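Local coordinates for extracellular solute-binding protein, family 1 (Trichodesmium erythraeum IMS101, PDB 6G7N) that binds ferric iron and probably serves as the solute-binding component of an ABC transporter that takes up iron, at residues 2-7 with 51-56; 75-80 with 251-256; 127-132 with 166-171; 131-136 with 186-191. All coordinates share one frame; numbering follows the deposited sequence.

How the contacts relate
From the N terminus, contact 1 comes first: strand 2-7 pairs with 51-56 and closes a loop that holds helices 15-25 and 36-46. Contact 2 opens after it and closes a far longer loop, from 75-80 to 251-256; its helix 245-255 also packs on contact 1, where Ile3 CD1 meets Phe251 CB at 3.6 Å. Inside that long loop, across the chain's centre, lie contacts 3 and 4. Both begin at the same piece of chain, sharing Lys131 and Ile132, with centres about 8 Å apart: 166-171 returns first, at the end of helix 140-167, then 186-191, leading into strand 191-195. Contacts 1 and 4 reach the same branched sheet.

Contact 1 of 4, residues 2-7 with 51-56; sequences AINLYS and PADVFM
Leu5, Tyr6 and Ser7 pair with Val54, Phe55 and Met56 as neighbouring parallel strands; strand 2-7 is the middle one of three, between 28-33 and 54-58, in a beta-alpha-beta-alpha-beta run of the periplasmic-binding-protein fold. Tyr6 N donates to Val54 O and Met56 N to Tyr6 O, while Asn4 O is gripped by both Asp53 N (2.9 Å) and Val54 N (3.1 Å).

Packing is tight on the face carrying Leu5, Val54 and Met56. Leu5 CD1 lies 3.7 Å from Val54 CG1 and 3.8 Å from Met56 CG; these branched and flexible apolar chains suit a face covered by helix 245-255, where Ala248, Leu252 and Leu255 meet Val54 and Met56. On the other face Ala52 CB sits over the centre of the Tyr6 ring, a CH-pi contact of 3.5 Å to the ring centroid, and a side chain no larger than a methyl lets the backbone come this close. The Tyr6 hydroxyl passes by Pro51 CG and CD to a hydrogen bond with Glu46.

The end with Ala2 and Pro51 is looser and polar. Here the side chains of Asn4 and Asp53 supply the bonds that backbone pairing gives further along: Asn4 ND2 donates to Pro51 O at 2.9 Å, from above the carbonyl plane, although that oxygen lies nearly in the amide's own plane. A water bridges Ala2 O and Asp53. A chi1 of -73° sets Asp53 CG anti to the carbonyl carbon, on the side of the first strand. OD2 of Asp53 takes Asn4 N on its anti lone pair at 2.8 Å.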
loop_
_atom_site.group_PDB
_atom_site.type_symbol
_atom_site.label_atom_id
_atom_site.label_comp_id
_atom_site.label_asym_id
_atom_site.label_seq_id
_atom_site.Cartn_x
_atom_site.Cartn_y
_atom_site.Cartn_z
ATOM N N ALA A 2 27.635 8.951 -4.571
ATOM C CA ALA A 2 26.205 9.193 -4.559
ATOM C C ALA A 2 25.445 7.978 -5.009
ATOM O O ALA A 2 25.982 7.080 -5.672
ATOM C CB ALA A 2 25.866 10.378 -5.452
ATOM N N ILE A 3 24.162 7.984 -4.687
ATOM C CA ILE A 3 23.212 7.075 -5.302
ATOM C C ILE A 3 22.091 7.871 -5.969
ATOM O O ILE A 3 21.722 8.948 -5.498
ATOM C CB ILE A 3 22.629 6.070 -4.305
ATOM C CG1 ILE A 3 21.908 6.780 -3.152
ATOM C CG2 ILE A 3 23.731 5.173 -3.782
ATOM C CD1 ILE A 3 21.059 5.844 -2.345
ATOM N N ASN A 4 21.526 7.299 -7.022
ATOM C CA ASN A 4 20.391 7.880 -7.719
ATOM C C ASN A 4 19.128 7.118 -7.342
ATOM O O ASN A 4 18.960 5.954 -7.727
ATOM C CB ASN A 4 20.647 7.842 -9.218
ATOM C CG ASN A 4 21.878 8.623 -9.601
ATOM O OD1 ASN A 4 22.028 9.768 -9.194
ATOM N ND2 ASN A 4 22.773 7.998 -10.360
ATOM N N LEU A 5 18.272 7.805 -6.584
ATOM C CA LEU A 5 16.999 7.265 -6.102
ATOM C C LEU A 5 15.877 7.718 -7.018
ATOM O O LEU A 5 15.581 8.917 -7.076
ATOM C CB LEU A 5 16.766 7.784 -4.694
ATOM C CG LEU A 5 15.411 7.462 -4.059
ATOM C CD1 LEU A 5 15.092 5.971 -3.993
ATOM C CD2 LEU A 5 15.265 8.108 -2.678
ATOM N N TYR A 6 15.281 6.768 -7.743
ATOM C CA TYR A 6 14.088 7.028 -8.586
ATOM C C TYR A 6 12.886 6.605 -7.740
ATOM O O TYR A 6 12.708 5.432 -7.439
ATOM C CB TYR A 6 14.131 6.195 -9.857
ATOM C CG TYR A 6 15.004 6.702 -10.988
ATOM C CD1 TYR A 6 16.278 7.212 -10.769
ATOM C CD2 TYR A 6 14.566 6.578 -12.300
ATOM C CE1 TYR A 6 17.075 7.629 -11.830
ATOM C CE2 TYR A 6 15.355 6.961 -13.364
ATOM C CZ TYR A 6 16.608 7.493 -13.137
ATOM O OH TYR A 6 17.389 7.861 -14.216
ATOM N N SER A 7 12.070 7.566 -7.312
ATOM C CA SER A 7 10.984 7.275 -6.371
ATOM C C SER A 7 9.708 8.019 -6.711
ATOM O O SER A 7 9.731 9.205 -7.046
ATOM C CB SER A 7 11.388 7.646 -4.951
ATOM O OG SER A 7 10.330 7.372 -4.051
ATOM N N PRO A 51 21.081 5.678 -15.089
ATOM C CA PRO A 51 21.835 5.953 -13.857
ATOM C C PRO A 51 21.128 5.473 -12.583
ATOM O O PRO A 51 21.712 5.571 -11.517
ATOM C CB PRO A 51 21.954 7.483 -13.828
ATOM C CG PRO A 51 20.845 7.971 -14.696
ATOM C CD PRO A 51 20.471 6.893 -15.666
ATOM N N ALA A 52 19.902 4.971 -12.681
ATOM C CA ALA A 52 19.151 4.633 -11.475
ATOM C C ALA A 52 19.860 3.562 -10.648
ATOM O O ALA A 52 20.305 2.532 -11.159
ATOM C CB ALA A 52 17.741 4.179 -11.835
ATOM N N ASP A 53 19.925 3.804 -9.337
ATOM C CA ASP A 53 20.484 2.846 -8.371
ATOM C C ASP A 53 19.405 2.140 -7.559
ATOM O O ASP A 53 19.484 0.937 -7.311
ATOM C CB ASP A 53 21.423 3.549 -7.390
ATOM C CG ASP A 53 22.740 3.951 -8.022
ATOM O OD1 ASP A 53 23.449 3.034 -8.520
ATOM O OD2 ASP A 53 23.086 5.159 -7.975
ATOM N N VAL A 54 18.445 2.918 -7.066
ATOM C CA VAL A 54 17.332 2.407 -6.237
ATOM C C VAL A 54 16.034 2.881 -6.858
ATOM O O VAL A 54 15.926 4.047 -7.271
ATOM C CB VAL A 54 17.439 2.924 -4.791
ATOM C CG1 VAL A 54 16.239 2.493 -3.959
ATOM C CG2 VAL A 54 18.727 2.457 -4.149
ATOM N N PHE A 55 15.051 1.988 -6.915
ATOM C CA PHE A 55 13.679 2.312 -7.367
ATOM C C PHE A 55 12.766 2.100 -6.153
ATOM O O PHE A 55 12.799 1.043 -5.534
ATOM C CB PHE A 55 13.259 1.401 -8.534
ATOM C CG PHE A 55 11.799 1.497 -8.869
ATOM C CD1 PHE A 55 11.261 2.677 -9.366
ATOM C CD2 PHE A 55 10.926 0.430 -8.623
ATOM C CE1 PHE A 55 9.921 2.791 -9.635
ATOM C CE2 PHE A 55 9.585 0.544 -8.938
ATOM C CZ PHE A 55 9.086 1.722 -9.441
ATOM N N MET A 56 11.944 3.110 -5.859
ATOM C CA MET A 56 10.936 3.008 -4.801
ATOM C C MET A 56 9.571 3.441 -5.292
ATOM O O MET A 56 9.436 4.409 -6.062
ATOM C CB MET A 56 11.301 3.841 -3.577
ATOM C CG MET A 56 12.532 3.345 -2.875
ATOM S SD MET A 56 12.927 4.137 -1.326
ATOM C CE MET A 56 11.765 3.317 -0.262
HETATM O O HOH W 1 25.524 6.238 -8.465
#

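Contact 2 of 4, residues 75-80 with 251-256; sequences ISSSTL and FLEYLV
Glu253 reaches from helix 245-255 to Ser77, the N-cap of helix 78-83. Its CB lies 4.2 Å from Thr79 CG2. CG, set anti to the carbonyl carbon (chi1 -70°), passes Ser77 OG and Thr79 CB, and the extended chain carries CD on toward the serine. At the tip OE2 accepts from Ser77 OG at 2.6 Å, on the anti lone pair, and takes a bond from a water that accepts from Thr79 N. A long acidic chain suits this partly exposed border of the contact, since it can reach the cap.

Beside this polar link the packing is mostly apolar: Leu80 CD2 lies over the Leu252 backbone, 3.5 Å from its O, and 4.1 Å from Leu252 CB, and Thr79 CG2 meets Val256 CG2 at 3.6 Å. Branched chains fill this seam, and Phe96 and Phe98 of strand 96-108 extend it into the core.

Ser77 OG also accepts from Leu80 N, in a nearly straight bond of 3.0 Å. The hydroxyl thus donates to the carboxylate while accepting from the helix. A negative group at this N-terminal end would probably be stabilised by the helix dipole, and could strengthen the hydroxyl as an acceptor.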
loop_
_atom_site.group_PDB
_atom_site.type_symbol
_atom_site.label_atom_id
_atom_site.label_comp_id
_atom_site.label_asym_id
_atom_site.label_seq_id
_atom_site.Cartn_x
_atom_site.Cartn_y
_atom_site.Cartn_z
ATOM N N ILE A 75 18.975 -9.023 -4.232
ATOM C CA ILE A 75 19.878 -8.665 -3.166
ATOM C C ILE A 75 19.721 -9.608 -1.995
ATOM O O ILE A 75 18.610 -9.784 -1.507
ATOM C CB ILE A 75 19.590 -7.205 -2.707
ATOM C CG1 ILE A 75 19.748 -6.206 -3.841
ATOM C CG2 ILE A 75 20.470 -6.840 -1.503
ATOM C CD1 ILE A 75 21.111 -6.114 -4.427
ATOM N N SER A 76 20.841 -10.167 -1.527
ATOM C CA SER A 76 20.849 -11.035 -0.359
ATOM C C SER A 76 21.569 -10.325 0.787
ATOM O O SER A 76 22.783 -10.180 0.767
ATOM C CB SER A 76 21.517 -12.372 -0.697
ATOM O OG SER A 76 20.676 -13.099 -1.591
ATOM N N SER A 77 20.798 -9.904 1.773
ATOM C CA SER A 77 21.278 -9.155 2.940
ATOM C C SER A 77 20.683 -9.732 4.190
ATOM O O SER A 77 19.463 -9.787 4.323
ATOM C CB SER A 77 20.850 -7.687 2.800
ATOM O OG SER A 77 20.932 -7.001 4.043
ATOM N N SER A 78 21.527 -10.131 5.135
ATOM C CA SER A 78 21.059 -10.581 6.442
ATOM C C SER A 78 20.204 -9.500 7.115
ATOM O O SER A 78 19.209 -9.809 7.755
ATOM C CB SER A 78 22.243 -10.940 7.332
ATOM O OG SER A 78 21.884 -11.240 8.653
ATOM N N THR A 79 20.644 -8.245 7.017
ATOM C CA THR A 79 19.898 -7.162 7.616
ATOM C C THR A 79 18.486 -7.025 7.024
ATOM O O THR A 79 17.496 -6.960 7.750
ATOM C CB THR A 79 20.688 -5.849 7.499
ATOM O OG1 THR A 79 21.879 -5.986 8.280
ATOM C CG2 THR A 79 19.926 -4.653 7.956
ATOM N N LEU A 80 18.386 -6.998 5.702
ATOM C CA LEU A 80 17.060 -6.881 5.091
ATOM C C LEU A 80 16.182 -8.081 5.439
ATOM O O LEU A 80 15.003 -7.925 5.762
ATOM C CB LEU A 80 17.138 -6.745 3.573
ATOM C CG LEU A 80 17.842 -5.502 3.039
ATOM C CD1 LEU A 80 17.828 -5.481 1.528
ATOM C CD2 LEU A 80 17.254 -4.223 3.577
ATOM N N PHE A 251 21.803 1.888 1.262
ATOM C CA PHE A 251 20.590 2.675 1.444
ATOM C C PHE A 251 19.417 1.806 1.888
ATOM O O PHE A 251 18.730 2.173 2.869
ATOM C CB PHE A 251 20.266 3.432 0.156
ATOM C CG PHE A 251 19.103 4.377 0.310
ATOM C CD1 PHE A 251 19.220 5.521 1.075
ATOM C CD2 PHE A 251 17.883 4.119 -0.291
ATOM C CE1 PHE A 251 18.162 6.402 1.248
ATOM C CE2 PHE A 251 16.817 4.997 -0.143
ATOM C CZ PHE A 251 16.956 6.136 0.619
ATOM N N LEU A 252 19.193 0.681 1.222
ATOM C CA LEU A 252 18.106 -0.200 1.666
ATOM C C LEU A 252 18.300 -0.660 3.101
ATOM O O LEU A 252 17.349 -0.697 3.897
ATOM C CB LEU A 252 17.954 -1.401 0.738
ATOM C CG LEU A 252 17.643 -1.110 -0.738
ATOM C CD1 LEU A 252 17.283 -2.409 -1.412
ATOM C CD2 LEU A 252 16.526 -0.056 -0.898
ATOM N N GLU A 253 19.531 -1.017 3.451
ATOM C CA GLU A 253 19.797 -1.456 4.824
ATOM C C GLU A 253 19.554 -0.321 5.814
ATOM O O GLU A 253 19.009 -0.542 6.898
ATOM C CB GLU A 253 21.192 -2.015 4.943
ATOM C CG GLU A 253 21.341 -3.339 4.226
ATOM C CD GLU A 253 22.729 -3.962 4.279
ATOM O OE1 GLU A 253 23.722 -3.239 4.490
ATOM O OE2 GLU A 253 22.832 -5.189 4.028
ATOM N N TYR A 254 19.958 0.902 5.468
ATOM C CA TYR A 254 19.687 2.039 6.333
ATOM C C TYR A 254 18.190 2.215 6.588
ATOM O O TYR A 254 17.775 2.539 7.706
ATOM C CB TYR A 254 20.315 3.297 5.714
ATOM C CG TYR A 254 19.805 4.547 6.364
ATOM C CD1 TYR A 254 20.187 4.921 7.646
ATOM C CD2 TYR A 254 18.828 5.324 5.726
ATOM C CE1 TYR A 254 19.629 6.051 8.249
ATOM C CE2 TYR A 254 18.278 6.416 6.320
ATOM C CZ TYR A 254 18.662 6.776 7.575
ATOM O OH TYR A 254 18.037 7.849 8.185
ATOM N N LEU A 255 17.365 1.968 5.566
ATOM C CA LEU A 255 15.924 2.152 5.711
ATOM C C LEU A 255 15.267 1.262 6.750
ATOM O O LEU A 255 14.165 1.603 7.209
ATOM C CB LEU A 255 15.209 1.993 4.375
ATOM C CG LEU A 255 15.454 3.096 3.336
ATOM C CD1 LEU A 255 14.726 2.714 2.054
ATOM C CD2 LEU A 255 14.993 4.442 3.820
ATOM N N VAL A 256 15.892 0.135 7.119
ATOM C CA VAL A 256 15.320 -0.716 8.162
ATOM C C VAL A 256 15.798 -0.359 9.559
ATOM O O VAL A 256 15.350 -0.975 10.528
ATOM C CB VAL A 256 15.459 -2.221 7.885
ATOM C CG1 VAL A 256 14.852 -2.567 6.530
ATOM C CG2 VAL A 256 16.893 -2.709 7.969
HETATM O O HOH W 2 23.458 -7.436 6.270
#

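Contact 3 of 4, residues 127-132 with 166-171; sequences KWKGKI and VRNFAR
In the modelled conformer of Arg167, one of two, the guanidinium has Lys129 CE over one face, 3.5 Å above the plane and displaced toward the rim, so this stack is tentative. The two chains cross at about a right angle; the lysine's bend at chi4 (-70°) sets NZ aside, and in this conformer it stays 4.9 Å from Arg167 NH2. The Phe169 ring has Val166 CA over the centre of one face, within its own segment, and meets Phe165 and Trp315 in edge-to-face stacks. The Asn168 amide lies against the backbone of the other segment: OD1 is 3.1 Å from Lys129 CA, while ND2 passes Trp128 CB.

The turn from Trp128 to Lys131 is of type II, and Gly130 occupies the position of positive phi, which glycine adopts readily. Beyond it the backbones form a single bridge between Ile132 and Phe169. Ile132 N donates to Asn168 O at 3.2 Å, Lys131 N adds a weak bond to the same oxygen, and Ala170 N donates to Ile132 O at 2.7 Å, nearly straight. Ile132 CD1 packs on Asn168 CB at 3.7 Å, and the methyl of Ala170, small enough to sit against the turn, comes to 3.3 Å from Gly130 O.

Where helix 140-167 ends, a water accepts from Gly130 N and donates to Arg167 O and Phe169 O, so one water ties Gly130 to the last helical turn and to Phe169. Asn168 ND2 donates to the carbonyls of Leu123 and Gln125; an amide suits this buried place because it offers two N-H groups to backbone oxygens without bringing in a charge.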
loop_
_atom_site.group_PDB
_atom_site.type_symbol
_atom_site.label_atom_id
_atom_site.label_comp_id
_atom_site.label_asym_id
_atom_site.label_seq_id
_atom_site.Cartn_x
_atom_site.Cartn_y
_atom_site.Cartn_z
ATOM N N LYS A 127 -27.441 -7.285 2.902
ATOM C CA LYS A 127 -27.642 -6.238 3.886
ATOM C C LYS A 127 -26.898 -4.948 3.557
ATOM O O LYS A 127 -27.290 -3.885 4.030
ATOM C CB LYS A 127 -27.270 -6.719 5.293
ATOM C CG LYS A 127 -25.797 -7.059 5.430
ATOM C CD LYS A 127 -25.492 -7.801 6.720
ATOM C CE LYS A 127 -24.046 -8.262 6.718
ATOM N NZ LYS A 127 -23.693 -9.052 7.919
ATOM N N TRP A 128 -25.842 -5.002 2.742
ATOM C CA TRP A 128 -25.086 -3.805 2.380
ATOM C C TRP A 128 -25.569 -3.138 1.098
ATOM O O TRP A 128 -24.933 -2.186 0.631
ATOM C CB TRP A 128 -23.583 -4.125 2.311
ATOM C CG TRP A 128 -23.021 -4.594 3.597
ATOM C CD1 TRP A 128 -22.461 -5.820 3.854
ATOM C CD2 TRP A 128 -22.919 -3.850 4.811
ATOM N NE1 TRP A 128 -22.012 -5.878 5.132
ATOM C CE2 TRP A 128 -22.274 -4.696 5.763
ATOM C CE3 TRP A 128 -23.255 -2.542 5.188
ATOM C CZ2 TRP A 128 -22.018 -4.296 7.071
ATOM C CZ3 TRP A 128 -22.996 -2.147 6.522
ATOM C CH2 TRP A 128 -22.375 -3.027 7.429
ATOM N N LYS A 129 -26.714 -3.567 0.558
ATOM C CA LYS A 129 -27.183 -2.992 -0.707
ATOM C C LYS A 129 -27.376 -1.483 -0.573
ATOM O O LYS A 129 -28.003 -1.026 0.385
ATOM C CB LYS A 129 -28.472 -3.668 -1.187
ATOM C CG LYS A 129 -28.775 -3.384 -2.663
ATOM C CD LYS A 129 -29.928 -4.213 -3.170
ATOM C CE LYS A 129 -29.948 -4.241 -4.689
ATOM N NZ LYS A 129 -30.312 -2.940 -5.277
ATOM N N GLY A 130 -26.826 -0.735 -1.532
ATOM C CA GLY A 130 -26.957 0.720 -1.545
ATOM C C GLY A 130 -26.050 1.432 -0.560
ATOM O O GLY A 130 -26.198 2.644 -0.412
ATOM N N LYS A 131 -25.122 0.711 0.088
ATOM C CA LYS A 131 -24.392 1.271 1.238
ATOM C C LYS A 131 -22.888 1.411 1.057
ATOM O O LYS A 131 -22.275 2.035 1.918
ATOM C CB LYS A 131 -24.694 0.476 2.522
ATOM C CG LYS A 131 -26.165 0.599 2.918
ATOM C CD LYS A 131 -26.566 -0.154 4.160
ATOM C CE LYS A 131 -28.006 0.210 4.541
ATOM N NZ LYS A 131 -28.384 -0.274 5.898
ATOM N N ILE A 132 -22.316 0.860 -0.021
ATOM C CA ILE A 132 -20.842 0.780 -0.120
ATOM C C ILE A 132 -20.326 1.811 -1.102
ATOM O O ILE A 132 -20.846 1.948 -2.214
ATOM C CB ILE A 132 -20.390 -0.616 -0.571
ATOM C CG1 ILE A 132 -20.918 -1.659 0.393
ATOM C CG2 ILE A 132 -18.864 -0.687 -0.679
ATOM C CD1 ILE A 132 -20.431 -3.070 0.187
ATOM N N VAL A 166 -20.231 -5.519 -5.994
ATOM C CA VAL A 166 -20.561 -4.468 -6.952
ATOM C C VAL A 166 -22.054 -4.103 -6.890
ATOM O O VAL A 166 -22.427 -2.916 -6.980
ATOM C CB VAL A 166 -20.117 -4.853 -8.358
ATOM C CG1 VAL A 166 -20.643 -3.900 -9.412
ATOM C CG2 VAL A 166 -18.604 -4.935 -8.436
ATOM N N ARG A 167 -22.912 -5.107 -6.700
ATOM C CA ARG A 167 -24.347 -4.876 -6.533
ATOM C C ARG A 167 -24.659 -3.953 -5.361
ATOM O O ARG A 167 -25.707 -3.315 -5.355
ATOM C CB ARG A 167 -25.068 -6.226 -6.366
ATOM C CG ARG A 167 -26.508 -6.182 -5.853
ATOM C CD ARG A 167 -27.109 -7.586 -5.834
ATOM N NE ARG A 167 -28.544 -7.617 -5.591
ATOM C CZ ARG A 167 -29.085 -7.715 -4.384
ATOM N NH1 ARG A 167 -28.320 -7.803 -3.302
ATOM N NH2 ARG A 167 -30.394 -7.745 -4.261
ATOM N N ASN A 168 -23.757 -3.900 -4.381
ATOM C CA ASN A 168 -23.940 -3.106 -3.183
ATOM C C ASN A 168 -23.404 -1.668 -3.284
ATOM O O ASN A 168 -23.546 -0.914 -2.319
ATOM C CB ASN A 168 -23.301 -3.814 -1.997
ATOM C CG ASN A 168 -24.070 -5.046 -1.577
ATOM O OD1 ASN A 168 -25.245 -5.173 -1.893
ATOM N ND2 ASN A 168 -23.417 -5.931 -0.822
ATOM N N PHE A 169 -22.867 -1.262 -4.430
ATOM C CA PHE A 169 -22.330 0.088 -4.541
ATOM C C PHE A 169 -23.441 1.129 -4.419
ATOM O O PHE A 169 -24.496 1.027 -5.077
ATOM C CB PHE A 169 -21.635 0.303 -5.877
ATOM C CG PHE A 169 -20.329 -0.426 -6.069
ATOM C CD1 PHE A 169 -19.701 -1.161 -5.069
ATOM C CD2 PHE A 169 -19.717 -0.357 -7.313
ATOM C CE1 PHE A 169 -18.495 -1.787 -5.301
ATOM C CE2 PHE A 169 -18.508 -0.967 -7.554
ATOM C CZ PHE A 169 -17.893 -1.672 -6.535
ATOM N N ALA A 170 -23.212 2.145 -3.587
ATOM C CA ALA A 170 -24.164 3.249 -3.418
ATOM C C ALA A 170 -24.189 4.184 -4.621
ATOM O O ALA A 170 -25.203 4.834 -4.885
ATOM C CB ALA A 170 -23.806 4.028 -2.175
ATOM N N ARG A 171 -23.068 4.297 -5.313
ATOM C CA ARG A 171 -22.910 5.159 -6.465
ATOM C C ARG A 171 -21.820 4.544 -7.344
ATOM O O ARG A 171 -21.021 3.740 -6.847
ATOM C CB ARG A 171 -22.512 6.594 -6.042
ATOM C CG ARG A 171 -21.106 6.712 -5.453
ATOM C CD ARG A 171 -20.778 8.122 -5.050
ATOM N NE ARG A 171 -19.373 8.260 -4.754
ATOM C CZ ARG A 171 -18.802 9.401 -4.362
ATOM N NH1 ARG A 171 -19.531 10.497 -4.195
ATOM N NH2 ARG A 171 -17.496 9.453 -4.158
HETATM O O HOH W 3 -27.508 -2.799 -7.343
HETATM O O HOH W 4 -26.334 -0.883 -4.325
#

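Contact 4 of 4, residues 131-136 with 186-191; sequences KIVIRS and AGIGDI
Lys131 O takes two backbone donors, Asp190 N at 2.8 Å and Ile191 N at 3.2 Å, the second nearly straight. Val133 N then donates to Ile191 O at 3.0 Å. Together they frame the parallel bridge of Ile132 with Ile191, where the short strand 132-133 is added beside strand 191-195, which pairs in turn with 96-108. Ile132 CA adds a CH...O contact to Ile191 O.

The apolar contacts lie on both sides of the bridged backbones. Ile132 CG1 meets Ile191 CG1 at 3.9 Å, and the branched chains suit a buried strand. Ile191 holds CG1 between its backbone N and carbonyl carbon (chi1 64°), the crowded position, and this brings that atom over to the other strand. Val133 CG1 touches Ile188 CG2 at 4.3 Å and comes to 4.1 Å from Gly189 CA. A side chain on Gly189 would run into this methyl, so glycine fits the close approach.

The charged pair is loose: Lys131 NZ stands 4.1 Å from Asp190 OD2, too far apart for a salt bridge, and the lysine's CD is nearer the same oxygen. Attraction between the charges is probably modest, at a partly exposed edge where such chains are well placed.

Helix 177-186 ends in a Schellman motif at Gly187, and its Gln180 and Val184 lie against Val133. Phe165 of helix 140-167 packs on Ile132, while Ile105 and Tyr107 of strand 96-108 meet Ile191.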
loop_
_atom_site.group_PDB
_atom_site.type_symbol
_atom_site.label_atom_id
_atom_site.label_comp_id
_atom_site.label_asym_id
_atom_site.label_seq_id
_atom_site.Cartn_x
_atom_site.Cartn_y
_atom_site.Cartn_z
ATOM N N LYS A 131 -25.122 0.711 0.088
ATOM C CA LYS A 131 -24.392 1.271 1.238
ATOM C C LYS A 131 -22.888 1.411 1.057
ATOM O O LYS A 131 -22.275 2.035 1.918
ATOM C CB LYS A 131 -24.694 0.476 2.522
ATOM C CG LYS A 131 -26.165 0.599 2.918
ATOM C CD LYS A 131 -26.566 -0.154 4.160
ATOM C CE LYS A 131 -28.006 0.210 4.541
ATOM N NZ LYS A 131 -28.384 -0.274 5.898
ATOM N N ILE A 132 -22.316 0.860 -0.021
ATOM C CA ILE A 132 -20.842 0.780 -0.120
ATOM C C ILE A 132 -20.326 1.811 -1.102
ATOM O O ILE A 132 -20.846 1.948 -2.214
ATOM C CB ILE A 132 -20.390 -0.616 -0.571
ATOM C CG1 ILE A 132 -20.918 -1.659 0.393
ATOM C CG2 ILE A 132 -18.864 -0.687 -0.679
ATOM C CD1 ILE A 132 -20.431 -3.070 0.187
ATOM N N VAL A 133 -19.265 2.532 -0.716
ATOM C CA VAL A 133 -18.525 3.387 -1.649
ATOM C C VAL A 133 -17.074 2.870 -1.771
ATOM O O VAL A 133 -16.417 2.522 -0.785
ATOM C CB VAL A 133 -18.580 4.880 -1.269
ATOM C CG1 VAL A 133 -19.981 5.455 -1.494
ATOM C CG2 VAL A 133 -18.111 5.141 0.133
ATOM N N ILE A 134 -16.586 2.857 -3.004
ATOM C CA ILE A 134 -15.217 2.447 -3.291
ATOM C C ILE A 134 -14.824 3.077 -4.636
ATOM O O ILE A 134 -15.667 3.319 -5.502
ATOM C CB ILE A 134 -15.069 0.903 -3.302
ATOM C CG1 ILE A 134 -13.591 0.464 -3.345
ATOM C CG2 ILE A 134 -15.833 0.279 -4.466
ATOM C CD1 ILE A 134 -13.391 -1.013 -3.045
ATOM N N ARG A 135 -13.526 3.329 -4.800
ATOM C CA ARG A 135 -13.014 3.915 -6.040
ATOM C C ARG A 135 -12.946 2.892 -7.169
ATOM O O ARG A 135 -13.258 1.696 -6.994
ATOM C CB ARG A 135 -11.656 4.561 -5.782
ATOM C CG ARG A 135 -10.520 3.588 -5.603
ATOM C CD ARG A 135 -9.297 4.254 -5.086
ATOM N NE ARG A 135 -8.694 5.200 -6.002
ATOM C CZ ARG A 135 -7.616 5.927 -5.689
ATOM N NH1 ARG A 135 -7.063 5.823 -4.476
ATOM N NH2 ARG A 135 -7.113 6.769 -6.575
ATOM N N SER A 136 -12.535 3.374 -8.335
ATOM C CA SER A 136 -12.572 2.584 -9.566
ATOM C C SER A 136 -11.643 1.374 -9.553
ATOM O O SER A 136 -10.723 1.242 -8.749
ATOM C CB SER A 136 -12.231 3.444 -10.748
ATOM O OG SER A 136 -10.843 3.535 -10.903
ATOM N N ALA A 186 -20.348 11.822 4.950
ATOM C CA ALA A 186 -21.511 12.609 4.466
ATOM C C ALA A 186 -22.794 11.806 4.318
ATOM O O ALA A 186 -23.829 12.371 4.006
ATOM C CB ALA A 186 -21.185 13.240 3.138
ATOM N N GLY A 187 -22.721 10.496 4.484
ATOM C CA GLY A 187 -23.896 9.642 4.379
ATOM C C GLY A 187 -24.223 9.147 2.991
ATOM O O GLY A 187 -25.265 8.511 2.798
ATOM N N ILE A 188 -23.358 9.395 2.015
ATOM C CA ILE A 188 -23.552 8.879 0.660
ATOM C C ILE A 188 -23.418 7.347 0.687
ATOM O O ILE A 188 -24.152 6.623 0.000
ATOM C CB ILE A 188 -22.536 9.542 -0.295
ATOM C CG1 ILE A 188 -22.847 11.042 -0.413
ATOM C CG2 ILE A 188 -22.529 8.857 -1.650
ATOM C CD1 ILE A 188 -21.781 11.846 -1.091
ATOM N N GLY A 189 -22.451 6.864 1.461
ATOM C CA GLY A 189 -22.356 5.458 1.797
ATOM C C GLY A 189 -22.311 5.311 3.301
ATOM O O GLY A 189 -21.989 6.290 4.014
ATOM N N ASP A 190 -22.583 4.098 3.801
ATOM C CA ASP A 190 -22.355 3.809 5.216
ATOM C C ASP A 190 -20.972 3.220 5.464
ATOM O O ASP A 190 -20.455 3.344 6.574
ATOM C CB ASP A 190 -23.441 2.890 5.793
ATOM C CG ASP A 190 -24.798 3.571 5.935
ATOM O OD1 ASP A 190 -24.895 4.812 5.844
ATOM O OD2 ASP A 190 -25.760 2.814 6.128
ATOM N N ILE A 191 -20.410 2.524 4.472
ATOM C CA ILE A 191 -19.086 1.929 4.588
ATOM C C ILE A 191 -18.353 2.126 3.271
ATOM O O ILE A 191 -18.949 2.332 2.213
ATOM C CB ILE A 191 -19.130 0.432 5.002
ATOM C CG1 ILE A 191 -19.812 -0.409 3.935
ATOM C CG2 ILE A 191 -19.753 0.247 6.374
ATOM C CD1 ILE A 191 -19.703 -1.903 4.208
#